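PDB 2XJ9: MIPZ from Caulobacter crescentus, which probably positions the division plane as a P-loop ATPase that dimerises with its nucleotide bound, associates with the nucleoid and inhibits cell division. Local coordinates for residues N134-F137 and V138-D141; L203-L206 and A207-G211; L260-L264 and G265-Y269; R84-E87 and E88-A91. The protein carries 1 engineered substitution. All coordinates share one frame; numbering follows the deposited sequence.

Contact 1: residues N134-F137 and V138-D141; sequences NDSF and VDFD. With AGS (phosphothiophosphoric acid-adenylate ester), chain F.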
loop_
_atom_site.group_PDB
_atom_site.type_symbol
_atom_site.label_atom_id
_atom_site.label_comp_id
_atom_site.label_asym_id
_atom_site.label_seq_id
_atom_site.Cartn_x
_atom_site.Cartn_y
_atom_site.Cartn_z
ATOM N N ASN A 134 8.588 -3.351 -1.532
ATOM C CA ASN A 134 8.421 -4.166 -2.721
ATOM C C ASN A 134 9.656 -4.058 -3.590
ATOM O O ASN A 134 10.328 -3.026 -3.637
ATOM C CB ASN A 134 7.211 -3.731 -3.549
ATOM C CG ASN A 134 5.879 -4.084 -2.901
ATOM O OD1 ASN A 134 5.485 -5.243 -2.862
ATOM N ND2 ASN A 134 5.158 -3.067 -2.432
ATOM N N ASP A 135 9.934 -5.144 -4.284
ATOM C CA ASP A 135 10.983 -5.217 -5.277
ATOM C C ASP A 135 10.537 -4.403 -6.498
ATOM O O ASP A 135 9.993 -4.938 -7.454
ATOM C CB ASP A 135 11.136 -6.683 -5.640
ATOM C CG ASP A 135 12.367 -6.961 -6.423
ATOM O OD1 ASP A 135 12.310 -7.868 -7.291
ATOM O OD2 ASP A 135 13.386 -6.289 -6.162
ATOM N N SER A 136 10.745 -3.097 -6.460
ATOM C CA SER A 136 10.099 -2.237 -7.432
ATOM C C SER A 136 10.583 -0.798 -7.303
ATOM O O SER A 136 10.718 -0.275 -6.196
ATOM C CB SER A 136 8.582 -2.282 -7.228
ATOM O OG SER A 136 7.929 -1.245 -7.946
ATOM N N PHE A 137 10.818 -0.161 -8.445
ATOM C CA PHE A 137 11.256 1.207 -8.464
ATOM C C PHE A 137 10.207 2.205 -7.989
ATOM O O PHE A 137 10.525 3.318 -7.566
ATOM C CB PHE A 137 11.745 1.544 -9.838
ATOM C CG PHE A 137 13.178 1.201 -10.038
ATOM C CD1 PHE A 137 13.547 0.077 -10.756
ATOM C CD2 PHE A 137 14.171 1.991 -9.475
ATOM C CE1 PHE A 137 14.885 -0.237 -10.926
ATOM C CE2 PHE A 137 15.511 1.679 -9.656
ATOM C CZ PHE A 137 15.867 0.558 -10.374
ATOM N N VAL A 138 8.955 1.792 -8.045
ATOM C CA VAL A 138 7.861 2.589 -7.533
ATOM C C VAL A 138 8.000 2.733 -6.027
ATOM O O VAL A 138 7.862 3.827 -5.496
ATOM C CB VAL A 138 6.508 1.945 -7.894
ATOM C CG1 VAL A 138 5.350 2.772 -7.362
ATOM C CG2 VAL A 138 6.406 1.780 -9.390
ATOM N N ASP A 139 8.285 1.628 -5.341
ATOM C CA ASP A 139 8.551 1.689 -3.897
ATOM C C ASP A 139 9.841 2.443 -3.635
ATOM O O ASP A 139 9.874 3.329 -2.813
ATOM C CB ASP A 139 8.647 0.293 -3.273
ATOM C CG ASP A 139 7.292 -0.399 -3.152
ATOM O OD1 ASP A 139 6.411 -0.209 -4.002
ATOM O OD2 ASP A 139 7.101 -1.160 -2.196
ATOM N N PHE A 140 10.888 2.091 -4.365
ATOM C CA PHE A 140 12.195 2.661 -4.143
ATOM C C PHE A 140 12.208 4.182 -4.158
ATOM O O PHE A 140 13.101 4.803 -3.589
ATOM C CB PHE A 140 13.170 2.155 -5.184
ATOM C CG PHE A 140 14.566 2.658 -4.984
ATOM C CD1 PHE A 140 15.040 3.744 -5.691
ATOM C CD2 PHE A 140 15.407 2.047 -4.085
ATOM C CE1 PHE A 140 16.330 4.192 -5.511
ATOM C CE2 PHE A 140 16.694 2.499 -3.905
ATOM C CZ PHE A 140 17.152 3.569 -4.608
ATOM N N ASP A 141 11.224 4.788 -4.810
ATOM C CA ASP A 141 11.234 6.239 -4.998
ATOM C C ASP A 141 10.934 7.021 -3.718
ATOM O O ASP A 141 11.111 8.235 -3.671
ATOM C CB ASP A 141 10.228 6.630 -6.071
ATOM C CG ASP A 141 10.363 8.073 -6.484
ATOM O OD1 ASP A 141 9.338 8.795 -6.453
ATOM O OD2 ASP A 141 11.493 8.482 -6.837
HETATM P PG AGS F . -0.199 3.809 -2.541
HETATM S S1G AGS F . -0.592 4.878 -3.528
HETATM O O2G AGS F . -1.172 3.511 -1.396
HETATM O O3G AGS F . 1.230 3.925 -2.078
HETATM P PB AGS F . -0.849 2.188 -4.883
HETATM O O1B AGS F . -2.245 1.723 -4.586
HETATM O O2B AGS F . -0.519 3.401 -5.698
HETATM O O3B AGS F . -0.169 2.440 -3.423
HETATM P PA AGS F . 0.989 0.920 -6.593
HETATM O O1A AGS F . 0.162 1.157 -7.822
HETATM O O2A AGS F . 2.220 1.752 -6.373
HETATM O O3A AGS F . -0.053 0.894 -5.370
HETATM O "O5'" AGS F . 1.457 -0.611 -6.571
HETATM C "C5'" AGS F . 2.025 -1.216 -5.420
HETATM C "C4'" AGS F . 3.310 -1.946 -5.842
HETATM O "O4'" AGS F . 2.969 -3.033 -6.676
HETATM C "C3'" AGS F . 4.292 -1.121 -6.662
HETATM O "O3'" AGS F . 5.650 -1.444 -6.316
HETATM C "C2'" AGS F . 4.074 -1.519 -8.098
HETATM O "O2'" AGS F . 5.387 -1.534 -8.603
HETATM C "C1'" AGS F . 3.563 -2.926 -7.981
HETATM N N9 AGS F . 2.471 -3.480 -8.842
HETATM C C8 AGS F . 1.178 -3.133 -8.743
HETATM N N7 AGS F . 0.432 -3.879 -9.578
HETATM C C5 AGS F . 1.236 -4.751 -10.220
HETATM C C6 AGS F . 1.047 -5.824 -11.236
HETATM N N6 AGS F . -0.182 -6.120 -11.735
HETATM N N1 AGS F . 2.155 -6.492 -11.631
HETATM C C2 AGS F . 3.383 -6.199 -11.123
HETATM N N3 AGS F . 3.623 -5.247 -10.201
HETATM C C4 AGS F . 2.592 -4.499 -9.718
#
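Hydrogen bonds dominate where N134 meets D139. Carboxylate oxygen D139 OD2 accepts twice from one residue: from backbone N134 N at 2.7 Å, met from above the carboxylate plane, and from amide N134 ND2 at 2.7 Å, on the syn side. Amide and carboxylate planes stand 76° apart. D139 CG lies anti to its own carbonyl carbon (chi1 -73°), which turns the carboxylate back to the strand end. N134 has further partners: OD1 accepts from R187 of the second subunit, and ND2 also donates to G15 O.

A helix cap comes next. S136 sits at the N-cap of helix 137-140, and S136 OG accepts from V138 N at 3.2 Å; farther in, F140 N donates to S136 O at 3.0 Å, nearly straight at 165°.

The ribose is gripped by S136 and D139. S136 OG and AGS O2' share a hydrogen bond of 2.6 Å, and AGS O3' donates to D139 OD1 at 2.7 Å, while V138 CG1 rests by the alpha phosphate. K18, S19 and T20 in the P-loop of the second subunit bind this nucleotide, with K13 and G14 of the same chain as S136, so the site spans a sandwich dimer of the Walker A ATPase type.

Apolar contact is slight: F137 CD2 reaches F140 CD1 at 4.3 Å. Outward, F140 leans on L199 of helix 194-210, and F137 on P229 of the second subunit.

Contact 2: residues L203-L206 and A207-G211; sequences LNAL and AKRVG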
loop_
_atom_site.group_PDB
_atom_site.type_symbol
_atom_site.label_atom_id
_atom_site.label_comp_id
_atom_site.label_asym_id
_atom_site.label_seq_id
_atom_site.Cartn_x
_atom_site.Cartn_y
_atom_site.Cartn_z
ATOM N N LEU A 203 19.961 -0.089 -4.308
ATOM C CA LEU A 203 19.643 -0.391 -2.932
ATOM C C LEU A 203 20.902 -0.318 -2.073
ATOM O O LEU A 203 20.873 0.171 -0.945
ATOM C CB LEU A 203 19.027 -1.778 -2.838
ATOM C CG LEU A 203 17.867 -1.851 -1.861
ATOM C CD1 LEU A 203 17.307 -0.464 -1.630
ATOM C CD2 LEU A 203 16.811 -2.771 -2.434
ATOM N N ASN A 204 22.009 -0.812 -2.610
ATOM C CA ASN A 204 23.271 -0.778 -1.885
ATOM C C ASN A 204 23.859 0.623 -1.831
ATOM O O ASN A 204 24.311 1.073 -0.779
ATOM C CB ASN A 204 24.279 -1.759 -2.491
ATOM C CG ASN A 204 23.846 -3.204 -2.332
ATOM O OD1 ASN A 204 23.277 -3.578 -1.308
ATOM N ND2 ASN A 204 24.104 -4.021 -3.349
ATOM N N ALA A 205 23.850 1.312 -2.966
ATOM C CA ALA A 205 24.443 2.642 -3.050
ATOM C C ALA A 205 23.794 3.524 -2.013
ATOM O O ALA A 205 24.475 4.252 -1.289
ATOM C CB ALA A 205 24.248 3.227 -4.432
ATOM N N LEU A 206 22.465 3.431 -1.948
ATOM C CA LEU A 206 21.658 4.214 -1.024
ATOM C C LEU A 206 21.977 3.893 0.424
ATOM O O LEU A 206 22.004 4.783 1.264
ATOM C CB LEU A 206 20.180 3.964 -1.288
ATOM C CG LEU A 206 19.218 4.872 -0.527
ATOM C CD1 LEU A 206 19.576 6.298 -0.789
ATOM C CD2 LEU A 206 17.784 4.601 -0.975
ATOM N N ALA A 207 22.206 2.617 0.714
ATOM C CA ALA A 207 22.543 2.189 2.064
ATOM C C ALA A 207 23.754 2.972 2.575
ATOM O O ALA A 207 23.734 3.519 3.675
ATOM C CB ALA A 207 22.799 0.687 2.096
ATOM N N LYS A 208 24.798 3.040 1.758
ATOM C CA LYS A 208 25.996 3.796 2.116
ATOM C C LYS A 208 25.700 5.281 2.370
ATOM O O LYS A 208 26.321 5.904 3.214
ATOM C CB LYS A 208 27.065 3.671 1.017
ATOM C CG LYS A 208 27.573 2.254 0.747
ATOM C CD LYS A 208 28.757 2.267 -0.233
ATOM C CE LYS A 208 28.871 0.970 -1.054
ATOM N NZ LYS A 208 27.893 0.894 -2.194
ATOM N N ARG A 209 24.771 5.852 1.618
ATOM C CA ARG A 209 24.471 7.270 1.762
ATOM C C ARG A 209 23.614 7.556 2.987
ATOM O O ARG A 209 23.752 8.610 3.598
ATOM C CB ARG A 209 23.759 7.813 0.517
ATOM C CG ARG A 209 24.627 8.643 -0.407
ATOM C CD ARG A 209 25.168 7.755 -1.487
ATOM N NE ARG A 209 25.009 8.210 -2.833
ATOM C CZ ARG A 209 25.530 7.716 -3.953
ATOM N NH1 ARG A 209 26.358 6.671 -4.005
ATOM N NH2 ARG A 209 25.181 8.336 -5.065
ATOM N N VAL A 210 22.734 6.618 3.338
ATOM C CA VAL A 210 21.648 6.897 4.280
ATOM C C VAL A 210 21.743 6.118 5.584
ATOM O O VAL A 210 21.084 6.449 6.562
ATOM C CB VAL A 210 20.259 6.639 3.633
ATOM C CG1 VAL A 210 19.173 6.559 4.700
ATOM C CG2 VAL A 210 19.944 7.720 2.611
ATOM N N GLY A 211 22.551 5.071 5.589
ATOM C CA GLY A 211 22.799 4.339 6.812
ATOM C C GLY A 211 21.753 3.317 7.237
ATOM O O GLY A 211 21.331 3.262 8.408
#
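Carbonyl oxygen L206 O takes two backbone donors near the end of the helix: V210 N at 2.9 Å, approaching nearly along the C=O axis, and R209 N at 3.0 Å in a weak bond. The bonding therefore begins to divide between i+4 and i+3 in this turn. Just before it the pattern is plain i to i+4, K208 N donating to N204 O at 3.2 Å and A207 N to L203 O; the bond from R209 N to A205 O is weak.

These are the last two turns of helix 194-210, which in chain order connects strands 180-186 and 213-215, both of the parallel sheet. G211 leaves the helix with positive phi (81°); a side chain at these backbone angles would collide with V210 O. G211 N still donates to A207 O at 2.7 Å, and V210 N shares that acceptor.

The side chains sort by face. On the buried one, L206 and V210 lie alongside each other, one turn apart and pointing the same way, with L206 CD1 3.7 Å from V210 CG2. V210 goes on to W181 of strand 180-186, and L206 to L143 and L153. On the exposed face, R209 bends at chi2 and chi3, folding its guanidinium back toward the preceding turn until NH1 is 4.1 Å from A205 CB. K208 likewise curls at its end, bringing NZ to 3.9 Å from N204 O.

Contact 3: residues L260-L264 and G265-Y269; sequences LMHSL and GLSAY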
loop_
_atom_site.group_PDB
_atom_site.type_symbol
_atom_site.label_atom_id
_atom_site.label_comp_id
_atom_site.label_asym_id
_atom_site.label_seq_id
_atom_site.Cartn_x
_atom_site.Cartn_y
_atom_site.Cartn_z
ATOM N N LEU A 260 15.001 -13.889 8.936
ATOM C CA LEU A 260 14.629 -12.512 9.238
ATOM C C LEU A 260 14.894 -12.159 10.709
ATOM O O LEU A 260 15.695 -11.272 11.006
ATOM C CB LEU A 260 13.167 -12.254 8.847
ATOM C CG LEU A 260 12.729 -10.803 8.590
ATOM C CD1 LEU A 260 11.755 -10.357 9.662
ATOM C CD2 LEU A 260 13.930 -9.851 8.543
ATOM N N MET A 261 14.231 -12.863 11.617
ATOM C CA MET A 261 14.440 -12.688 13.051
ATOM C C MET A 261 15.911 -12.554 13.472
ATOM O O MET A 261 16.256 -11.723 14.331
ATOM C CB MET A 261 13.818 -13.861 13.783
ATOM C CG MET A 261 12.323 -13.894 13.676
ATOM S SD MET A 261 11.592 -12.799 14.896
ATOM C CE MET A 261 12.003 -13.710 16.395
ATOM N N HIS A 262 16.774 -13.386 12.894
ATOM C CA HIS A 262 18.179 -13.337 13.253
ATOM C C HIS A 262 18.767 -12.001 12.864
ATOM O O HIS A 262 19.335 -11.284 13.695
ATOM C CB HIS A 262 18.950 -14.491 12.618
ATOM C CG HIS A 262 18.756 -15.790 13.339
ATOM N ND1 HIS A 262 19.723 -16.767 13.402
ATOM C CD2 HIS A 262 17.702 -16.257 14.052
ATOM C CE1 HIS A 262 19.269 -17.789 14.112
ATOM N NE2 HIS A 262 18.044 -17.506 14.515
ATOM N N SER A 263 18.589 -11.674 11.595
ATOM C CA SER A 263 19.091 -10.444 11.008
ATOM C C SER A 263 18.673 -9.170 11.752
ATOM O O SER A 263 19.294 -8.115 11.583
ATOM C CB SER A 263 18.641 -10.355 9.552
ATOM O OG SER A 263 19.163 -9.192 8.950
ATOM N N LEU A 264 17.614 -9.262 12.550
ATOM C CA LEU A 264 17.191 -8.133 13.352
ATOM C C LEU A 264 17.741 -8.271 14.758
ATOM O O LEU A 264 17.391 -7.493 15.647
ATOM C CB LEU A 264 15.670 -8.049 13.414
ATOM C CG LEU A 264 14.879 -7.989 12.112
ATOM C CD1 LEU A 264 13.414 -7.870 12.470
ATOM C CD2 LEU A 264 15.327 -6.835 11.222
ATOM N N GLY A 265 18.590 -9.274 14.950
ATOM C CA GLY A 265 19.215 -9.519 16.235
ATOM C C GLY A 265 18.203 -9.918 17.284
ATOM O O GLY A 265 18.236 -9.452 18.414
ATOM N N LEU A 266 17.277 -10.777 16.898
ATOM C CA LEU A 266 16.326 -11.314 17.850
ATOM C C LEU A 266 16.501 -12.822 17.905
ATOM O O LEU A 266 15.596 -13.550 18.307
ATOM C CB LEU A 266 14.903 -10.948 17.444
ATOM C CG LEU A 266 14.525 -9.477 17.630
ATOM C CD1 LEU A 266 15.753 -8.603 17.552
ATOM C CD2 LEU A 266 13.494 -9.034 16.606
ATOM N N SER A 267 17.679 -13.281 17.491
ATOM C CA SER A 267 17.999 -14.699 17.503
ATOM C C SER A 267 17.575 -15.314 18.833
ATOM O O SER A 267 17.114 -16.455 18.880
ATOM C CB SER A 267 19.495 -14.893 17.265
ATOM O OG SER A 267 19.906 -14.143 16.138
ATOM N N ALA A 268 17.719 -14.540 19.907
ATOM C CA ALA A 268 17.301 -14.964 21.243
ATOM C C ALA A 268 15.876 -15.539 21.328
ATOM O O ALA A 268 15.533 -16.159 22.336
ATOM C CB ALA A 268 17.459 -13.814 22.237
ATOM N N TYR A 269 15.055 -15.341 20.289
ATOM C CA TYR A 269 13.621 -15.701 20.349
ATOM C C TYR A 269 13.082 -16.595 19.225
ATOM O O TYR A 269 11.877 -16.836 19.152
ATOM C CB TYR A 269 12.758 -14.445 20.465
ATOM C CG TYR A 269 13.239 -13.535 21.559
ATOM C CD1 TYR A 269 12.628 -13.532 22.805
ATOM C CD2 TYR A 269 14.338 -12.699 21.364
ATOM C CE1 TYR A 269 13.087 -12.700 23.829
ATOM C CE2 TYR A 269 14.804 -11.869 22.373
ATOM C CZ TYR A 269 14.175 -11.870 23.603
ATOM O OH TYR A 269 14.637 -11.046 24.610
#
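L266 and M261 meet through both backbone and side chains where helix 249-263 stops. L266 N donates to M261 O at 2.9 Å (153°), the bond that spans a Schellman motif; G265, with positive phi, is its C-prime residue and closes the inner turn onto H262 O, in a bond modelled too short to be taken literally. Side chains of M261 and L266 cross at about a right angle. M261 bends at both chi2 and chi3 (-83° and -69°), curling its methyl CE round to 4.1 Å from L266 CB and 4.2 Å from Y269 CB. L266 CD2 also lies 4.0 Å from L264 CB. An alanine in place of L266 would probably keep the backbone turn but leave L264 without this branch to pack on. On the outer side S267 lies over one face of the H262 ring, its CB making a CH-pi contact 4.0 Å from the centroid. Inward, M261, L264 and Y269 rest on A28, L25 and L29 of helix 18-30, L264 also reaches L128 and V130 of strand 128-134, and the Y269 ring meets F106, at the start of strand 106-110, edge-to-face.

Contact 4: residues R84-E87 and E88-A91; sequences RPEE and EQVA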
loop_
_atom_site.group_PDB
_atom_site.type_symbol
_atom_site.label_atom_id
_atom_site.label_comp_id
_atom_site.label_asym_id
_atom_site.label_seq_id
_atom_site.Cartn_x
_atom_site.Cartn_y
_atom_site.Cartn_z
ATOM N N ARG A 84 -10.066 13.816 15.014
ATOM C CA ARG A 84 -9.653 14.894 15.908
ATOM C C ARG A 84 -8.305 15.416 15.445
ATOM O O ARG A 84 -7.676 14.796 14.607
ATOM C CB ARG A 84 -9.520 14.395 17.351
ATOM C CG ARG A 84 -10.485 13.288 17.772
ATOM C CD ARG A 84 -11.494 13.828 18.757
ATOM N NE ARG A 84 -12.497 14.614 18.102
ATOM C CZ ARG A 84 -12.823 15.903 18.169
ATOM N NH1 ARG A 84 -12.256 16.830 18.948
ATOM N NH2 ARG A 84 -13.824 16.241 17.377
ATOM N N PRO A 85 -7.854 16.555 16.006
ATOM C CA PRO A 85 -6.564 17.193 15.687
ATOM C C PRO A 85 -5.329 16.384 16.132
ATOM O O PRO A 85 -5.432 15.555 17.057
ATOM C CB PRO A 85 -6.619 18.519 16.472
ATOM C CG PRO A 85 -8.054 18.747 16.757
ATOM C CD PRO A 85 -8.655 17.380 16.925
ATOM N N GLU A 86 -4.184 16.640 15.486
ATOM C CA GLU A 86 -2.914 15.975 15.821
ATOM C C GLU A 86 -2.752 15.844 17.334
ATOM O O GLU A 86 -2.651 14.738 17.862
ATOM C CB GLU A 86 -1.696 16.710 15.221
ATOM C CG GLU A 86 -1.678 16.834 13.686
ATOM C CD GLU A 86 -1.113 15.591 12.926
ATOM O OE1 GLU A 86 -1.221 14.435 13.408
ATOM O OE2 GLU A 86 -0.554 15.779 11.817
ATOM N N GLU A 87 -2.740 16.977 18.028
ATOM C CA GLU A 87 -2.605 16.988 19.494
ATOM C C GLU A 87 -3.340 15.848 20.221
ATOM O O GLU A 87 -2.756 15.170 21.061
ATOM C CB GLU A 87 -3.056 18.335 20.070
ATOM C CG GLU A 87 -4.480 18.719 19.649
ATOM C CD GLU A 87 -5.074 19.859 20.466
ATOM O OE1 GLU A 87 -6.239 20.246 20.195
ATOM O OE2 GLU A 87 -4.380 20.359 21.378
ATOM N N GLU A 88 -4.614 15.638 19.921
ATOM C CA GLU A 88 -5.353 14.595 20.620
ATOM C C GLU A 88 -4.825 13.215 20.272
ATOM O O GLU A 88 -4.813 12.318 21.111
ATOM C CB GLU A 88 -6.846 14.670 20.319
ATOM C CG GLU A 88 -7.589 15.753 21.069
ATOM C CD GLU A 88 -9.088 15.711 20.800
ATOM O OE1 GLU A 88 -9.664 16.792 20.535
ATOM O OE2 GLU A 88 -9.687 14.603 20.856
ATOM N N GLN A 89 -4.405 13.039 19.024
ATOM C CA GLN A 89 -3.860 11.754 18.591
ATOM C C GLN A 89 -2.572 11.482 19.347
ATOM O O GLN A 89 -2.408 10.418 19.949
ATOM C CB GLN A 89 -3.596 11.742 17.087
ATOM C CG GLN A 89 -4.847 11.702 16.241
ATOM C CD GLN A 89 -4.564 12.061 14.813
ATOM O OE1 GLN A 89 -3.475 11.787 14.300
ATOM N NE2 GLN A 89 -5.531 12.679 14.158
ATOM N N VAL A 90 -1.670 12.463 19.319
ATOM C CA VAL A 90 -0.425 12.408 20.074
ATOM C C VAL A 90 -0.641 12.114 21.552
ATOM O O VAL A 90 0.089 11.319 22.136
ATOM C CB VAL A 90 0.302 13.721 19.983
ATOM C CG1 VAL A 90 1.595 13.642 20.785
ATOM C CG2 VAL A 90 0.551 14.065 18.536
ATOM N N ALA A 91 -1.636 12.761 22.156
ATOM C CA ALA A 91 -1.973 12.507 23.555
ATOM C C ALA A 91 -2.310 11.042 23.783
ATOM O O ALA A 91 -1.815 10.433 24.727
ATOM C CB ALA A 91 -3.115 13.391 23.997
#
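Helix 86-103 starts here, with P85 at the N-cap position, and a salt bridge reaches from R84, the residue just before the N-cap, to E88 in the first turn. R84 NH1 donates to E88 OE1 at 3.0 Å (157°). The carboxylate oxygen lies near the guanidinium plane, at its edge, and is met on its syn side; the two planes are 37° apart. Bends at chi2 and chi3 of R84 (the latter 76°) bring NH1 to E88 OE1, whereas E88 reaches out extended beyond CG. P85 lies alongside E88, its CD 3.8 Å from E88 OE1. A lysine in place of E88 would probably leave the R84 guanidinium without its mate and free to swing, with a like charge beside it.

The Q89 side chain, extended beyond CG, reaches back to the backbone of R84, where Q89 NE2 makes a weak bond to R84 O at 3.0 Å. Nearby, E86 OE1 has a weak bond of its own to A117 N. P85 O starts the backbone ladder with weak bonds from E88 N and Q89 N. Regular i to i+4 bonds follow, V90 N to E86 O at 2.9 Å and A91 N to E87 O at 2.9 Å. V90 turns to the neighbouring helix 117-124, touching A117, I118 and M121.

E86, E87 and E88 fill the first turn with acidic side chains, as is common at helix N termini, where such charges probably interact favourably with the helix dipole.

Along the chain the four contacts come in series, contact 4 (84-91), then contact 1 (134-141), contact 2 (203-211) and contact 3 (260-269). Each is one unbroken stretch that closes only a local turn; none nests in or crosses another. Contact 4 starts helix 86-103, contact 1 begins at the end of strand 128-134 beside the nucleotide, contact 2 finishes helix 194-210, and contact 3 finishes helix 249-263. Contacts 1 and 2 touch, F140 CE2 lying 3.8 Å from L206 CD2 and also packing on L203, which joins the nucleotide-side turn to that helix. Contacts 3 and 4 lie on opposite sides of the chain's centre, centres about 34 Å apart.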